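Local coordinates for envelope polyprotein (Puumala orthohantavirus, PDB 5FXU), which forms the ectodomain of the hantaviral surface glycoprotein Gn, an antigenic component of the viral envelope that probably acts together with its partner Gc in cell entry, at residues Thr202-Thr214 with Ser220-Cys232. Residues are numbered along the deposited sequence; the frame is centred on the assembly and turned at random.
Sequences TGDSMKLEKSFET and SCTGNGFQGYYIC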
# COMPACT_ATOMS: atom_id res chain seq x y z
N THR A 202 7.35 8.15 -23.88
CA THR A 202 7.91 7.22 -24.86
C THR A 202 8.41 5.94 -24.19
O THR A 202 9.15 6.03 -23.20
CB THR A 202 9.16 7.85 -25.55
OG1 THR A 202 8.93 9.24 -25.80
CG2 THR A 202 9.51 7.13 -26.84
N GLY A 203 8.06 4.78 -24.76
CA GLY A 203 8.63 3.51 -24.33
C GLY A 203 7.86 2.82 -23.21
O GLY A 203 6.73 3.21 -22.88
N ASP A 204 8.51 1.81 -22.63
CA ASP A 204 7.88 0.86 -21.69
C ASP A 204 8.57 0.82 -20.31
O ASP A 204 8.28 -0.05 -19.49
CB ASP A 204 7.86 -0.55 -22.34
CG ASP A 204 6.73 -0.74 -23.38
OD1 ASP A 204 5.91 0.19 -23.62
OD2 ASP A 204 6.62 -1.86 -23.95
N SER A 205 9.43 1.80 -20.02
CA SER A 205 10.17 1.80 -18.74
C SER A 205 9.29 1.85 -17.46
O SER A 205 9.74 1.40 -16.40
CB SER A 205 11.21 2.94 -18.72
OG SER A 205 10.59 4.22 -18.60
N MET A 206 8.10 2.44 -17.56
CA MET A 206 7.16 2.58 -16.44
C MET A 206 6.00 1.59 -16.49
O MET A 206 5.12 1.67 -15.62
CB MET A 206 6.57 3.98 -16.39
CG MET A 206 7.58 5.12 -16.38
SD MET A 206 8.74 5.08 -15.03
CE MET A 206 7.56 5.23 -13.69
N LYS A 207 6.01 0.65 -17.45
CA LYS A 207 4.93 -0.35 -17.57
C LYS A 207 5.09 -1.44 -16.48
O LYS A 207 5.59 -2.55 -16.72
CB LYS A 207 4.77 -0.91 -19.01
CG LYS A 207 3.72 -0.25 -19.95
CD LYS A 207 4.15 1.06 -20.56
CE LYS A 207 3.63 1.25 -22.00
NZ LYS A 207 2.20 1.63 -21.99
N LEU A 208 4.64 -1.10 -15.27
CA LEU A 208 4.83 -1.94 -14.09
C LEU A 208 4.28 -3.37 -14.24
O LEU A 208 4.95 -4.33 -13.85
CB LEU A 208 4.24 -1.25 -12.87
CG LEU A 208 4.30 -1.95 -11.52
CD1 LEU A 208 5.75 -2.23 -11.15
CD2 LEU A 208 3.63 -1.08 -10.47
N GLU A 209 3.09 -3.53 -14.82
CA GLU A 209 2.50 -4.86 -14.94
C GLU A 209 3.27 -5.75 -15.91
O GLU A 209 3.29 -6.98 -15.74
CB GLU A 209 1.02 -4.78 -15.33
CG GLU A 209 0.27 -6.11 -15.29
CD GLU A 209 0.39 -6.87 -13.96
OE1 GLU A 209 0.43 -6.25 -12.88
OE2 GLU A 209 0.40 -8.11 -13.99
N LYS A 210 3.94 -5.14 -16.90
CA LYS A 210 4.85 -5.90 -17.77
C LYS A 210 5.99 -6.54 -16.98
O LYS A 210 6.38 -7.68 -17.28
CB LYS A 210 5.41 -5.05 -18.91
CG LYS A 210 4.36 -4.65 -19.95
CD LYS A 210 5.01 -4.15 -21.24
CE LYS A 210 3.98 -3.89 -22.39
NZ LYS A 210 2.79 -4.78 -22.60
N SER A 211 6.50 -5.84 -15.96
CA SER A 211 7.53 -6.42 -15.11
C SER A 211 7.03 -7.64 -14.40
O SER A 211 7.71 -8.67 -14.38
CB SER A 211 8.05 -5.41 -14.09
OG SER A 211 8.42 -4.18 -14.70
N PHE A 212 5.80 -7.60 -13.89
CA PHE A 212 5.21 -8.77 -13.25
C PHE A 212 5.03 -9.92 -14.24
O PHE A 212 5.28 -11.08 -13.92
CB PHE A 212 3.85 -8.44 -12.59
CG PHE A 212 3.97 -7.70 -11.30
CD1 PHE A 212 4.39 -8.34 -10.16
CD2 PHE A 212 3.68 -6.34 -11.23
CE1 PHE A 212 4.53 -7.66 -8.98
CE2 PHE A 212 3.80 -5.65 -10.04
CZ PHE A 212 4.23 -6.31 -8.92
N GLU A 213 4.57 -9.59 -15.44
CA GLU A 213 4.31 -10.60 -16.48
C GLU A 213 5.60 -11.36 -16.90
O GLU A 213 5.60 -12.60 -16.98
CB GLU A 213 3.56 -9.95 -17.66
CG GLU A 213 2.08 -9.70 -17.33
CD GLU A 213 1.36 -8.74 -18.27
OE1 GLU A 213 1.97 -8.19 -19.22
OE2 GLU A 213 0.15 -8.53 -18.06
N THR A 214 6.71 -10.65 -17.09
CA THR A 214 8.01 -11.32 -17.37
C THR A 214 8.38 -12.32 -16.26
O THR A 214 8.89 -13.39 -16.53
CB THR A 214 9.21 -10.38 -17.57
OG1 THR A 214 9.50 -9.68 -16.35
CG2 THR A 214 8.98 -9.42 -18.73
N SER A 220 2.59 -14.07 -24.26
CA SER A 220 2.48 -12.60 -24.35
C SER A 220 1.06 -12.03 -24.15
O SER A 220 0.13 -12.33 -24.91
CB SER A 220 3.02 -12.13 -25.71
OG SER A 220 3.31 -10.74 -25.68
N CYS A 221 0.91 -11.19 -23.12
CA CYS A 221 -0.27 -10.34 -22.93
C CYS A 221 -0.22 -9.12 -23.80
O CYS A 221 0.80 -8.47 -23.91
CB CYS A 221 -0.41 -9.83 -21.49
SG CYS A 221 -0.97 -11.00 -20.26
N THR A 222 -1.37 -8.75 -24.35
CA THR A 222 -1.42 -7.69 -25.36
C THR A 222 -1.37 -6.28 -24.71
O THR A 222 -0.46 -5.49 -24.98
CB THR A 222 -2.63 -7.85 -26.33
OG1 THR A 222 -3.87 -7.72 -25.61
CG2 THR A 222 -2.60 -9.22 -27.08
N GLY A 223 -2.34 -6.02 -23.83
CA GLY A 223 -2.62 -4.67 -23.31
C GLY A 223 -2.63 -4.41 -21.80
O GLY A 223 -3.69 -4.20 -21.20
N ASN A 224 -1.44 -4.39 -21.19
CA ASN A 224 -1.26 -3.94 -19.80
C ASN A 224 -0.36 -2.69 -19.67
O ASN A 224 0.83 -2.71 -19.34
CB ASN A 224 -0.90 -5.11 -18.92
CG ASN A 224 -2.09 -6.08 -18.74
OD1 ASN A 224 -3.14 -5.65 -18.29
ND2 ASN A 224 -1.96 -7.36 -19.12
N GLY A 225 -1.04 -1.57 -19.92
CA GLY A 225 -0.44 -0.29 -20.11
C GLY A 225 -0.28 0.62 -18.90
O GLY A 225 0.28 1.69 -19.06
N PHE A 226 -0.75 0.24 -17.71
CA PHE A 226 -0.56 1.10 -16.53
C PHE A 226 0.91 1.56 -16.34
O PHE A 226 1.84 0.78 -16.50
CB PHE A 226 -1.06 0.45 -15.26
CG PHE A 226 -0.74 1.27 -14.03
CD1 PHE A 226 -1.46 2.41 -13.72
CD2 PHE A 226 0.35 0.94 -13.23
CE1 PHE A 226 -1.14 3.18 -12.62
CE2 PHE A 226 0.66 1.70 -12.13
CZ PHE A 226 -0.08 2.82 -11.82
N GLN A 227 1.10 2.85 -16.07
CA GLN A 227 2.42 3.42 -15.88
C GLN A 227 2.57 3.92 -14.46
O GLN A 227 1.82 4.79 -14.00
CB GLN A 227 2.72 4.52 -16.91
CG GLN A 227 3.15 3.94 -18.25
CD GLN A 227 3.63 4.98 -19.25
OE1 GLN A 227 4.73 5.52 -19.13
NE2 GLN A 227 2.80 5.25 -20.24
N GLY A 228 3.54 3.34 -13.76
CA GLY A 228 3.78 3.70 -12.38
C GLY A 228 4.79 2.80 -11.73
O GLY A 228 5.52 2.07 -12.40
N TYR A 229 4.84 2.86 -10.42
CA TYR A 229 5.86 2.14 -9.67
C TYR A 229 5.46 2.06 -8.24
O TYR A 229 4.52 2.71 -7.84
CB TYR A 229 7.22 2.84 -9.80
CG TYR A 229 7.30 4.24 -9.27
CD1 TYR A 229 6.99 5.33 -10.09
CD2 TYR A 229 7.75 4.49 -7.99
CE1 TYR A 229 7.08 6.64 -9.60
CE2 TYR A 229 7.86 5.79 -7.50
CZ TYR A 229 7.53 6.85 -8.31
OH TYR A 229 7.63 8.11 -7.81
N TYR A 230 6.18 1.25 -7.46
CA TYR A 230 5.94 1.21 -6.03
C TYR A 230 7.10 1.91 -5.33
O TYR A 230 8.25 1.79 -5.75
CB TYR A 230 5.76 -0.24 -5.52
CG TYR A 230 4.40 -0.85 -5.76
CD1 TYR A 230 3.36 -0.62 -4.86
CD2 TYR A 230 4.16 -1.67 -6.83
CE1 TYR A 230 2.12 -1.20 -5.04
CE2 TYR A 230 2.93 -2.25 -7.02
CZ TYR A 230 1.90 -2.02 -6.14
OH TYR A 230 0.67 -2.60 -6.34
N ILE A 231 6.78 2.61 -4.23
CA ILE A 231 7.77 3.15 -3.32
C ILE A 231 7.54 2.48 -1.98
O ILE A 231 6.41 2.41 -1.51
CB ILE A 231 7.73 4.69 -3.31
CG1 ILE A 231 9.04 5.25 -2.81
CG2 ILE A 231 6.54 5.24 -2.53
CD1 ILE A 231 10.15 5.20 -3.86
N CYS A 232 8.60 1.92 -1.40
CA CYS A 232 8.48 1.02 -0.26
C CYS A 232 9.39 1.48 0.84
O CYS A 232 10.42 2.10 0.58
CB CYS A 232 8.87 -0.43 -0.64
SG CYS A 232 7.95 -1.11 -2.07
O HOH W 1 4.90 5.70 -22.44
O HOH W 2 6.48 3.27 -19.95
O HOH W 3 1.58 -1.83 -16.56
O HOH W 4 1.07 -6.27 -21.19
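With CG anti to the backbone N (chi1 180°), Leu208 extends from the first turn of helix 208-216 towards strand 228-234, where CD2 lies 3.7 Å from CE2 of Tyr230 and also meets the edge of the Phe226 ring. Met206 instead folds back, its chain bent at chi2 and chi3, which lays CE 3.6 Å from CD1 of Tyr229, the two side chains running alongside each other. Gly228 N donates a nearly straight hydrogen bond to Met206 O (3.0 Å), and the CA-H of Gln227 points at the same oxygen. A water bridges the two backbones: it accepts from Glu209 N at the helix start and donates to Asn224 O and, at 2.6 Å, to Phe226 O. Further along, Glu213 OE2 comes within 2.6 Å of Asn224 ND2, the carboxylate and amide planes turned 63° apart; Glu213 OE2 forms a salt bridge with Lys339, and Asn224 OD1 bonds to Thr314. The disulfide Cys221-Cys336 ties down the start of the 220-232 segment. The helix thus packs across the beginning of strand 228-234, with Leu208 and Tyr230 both reaching Leu195 of strand 185-197 and Leu341 of strand 340-354.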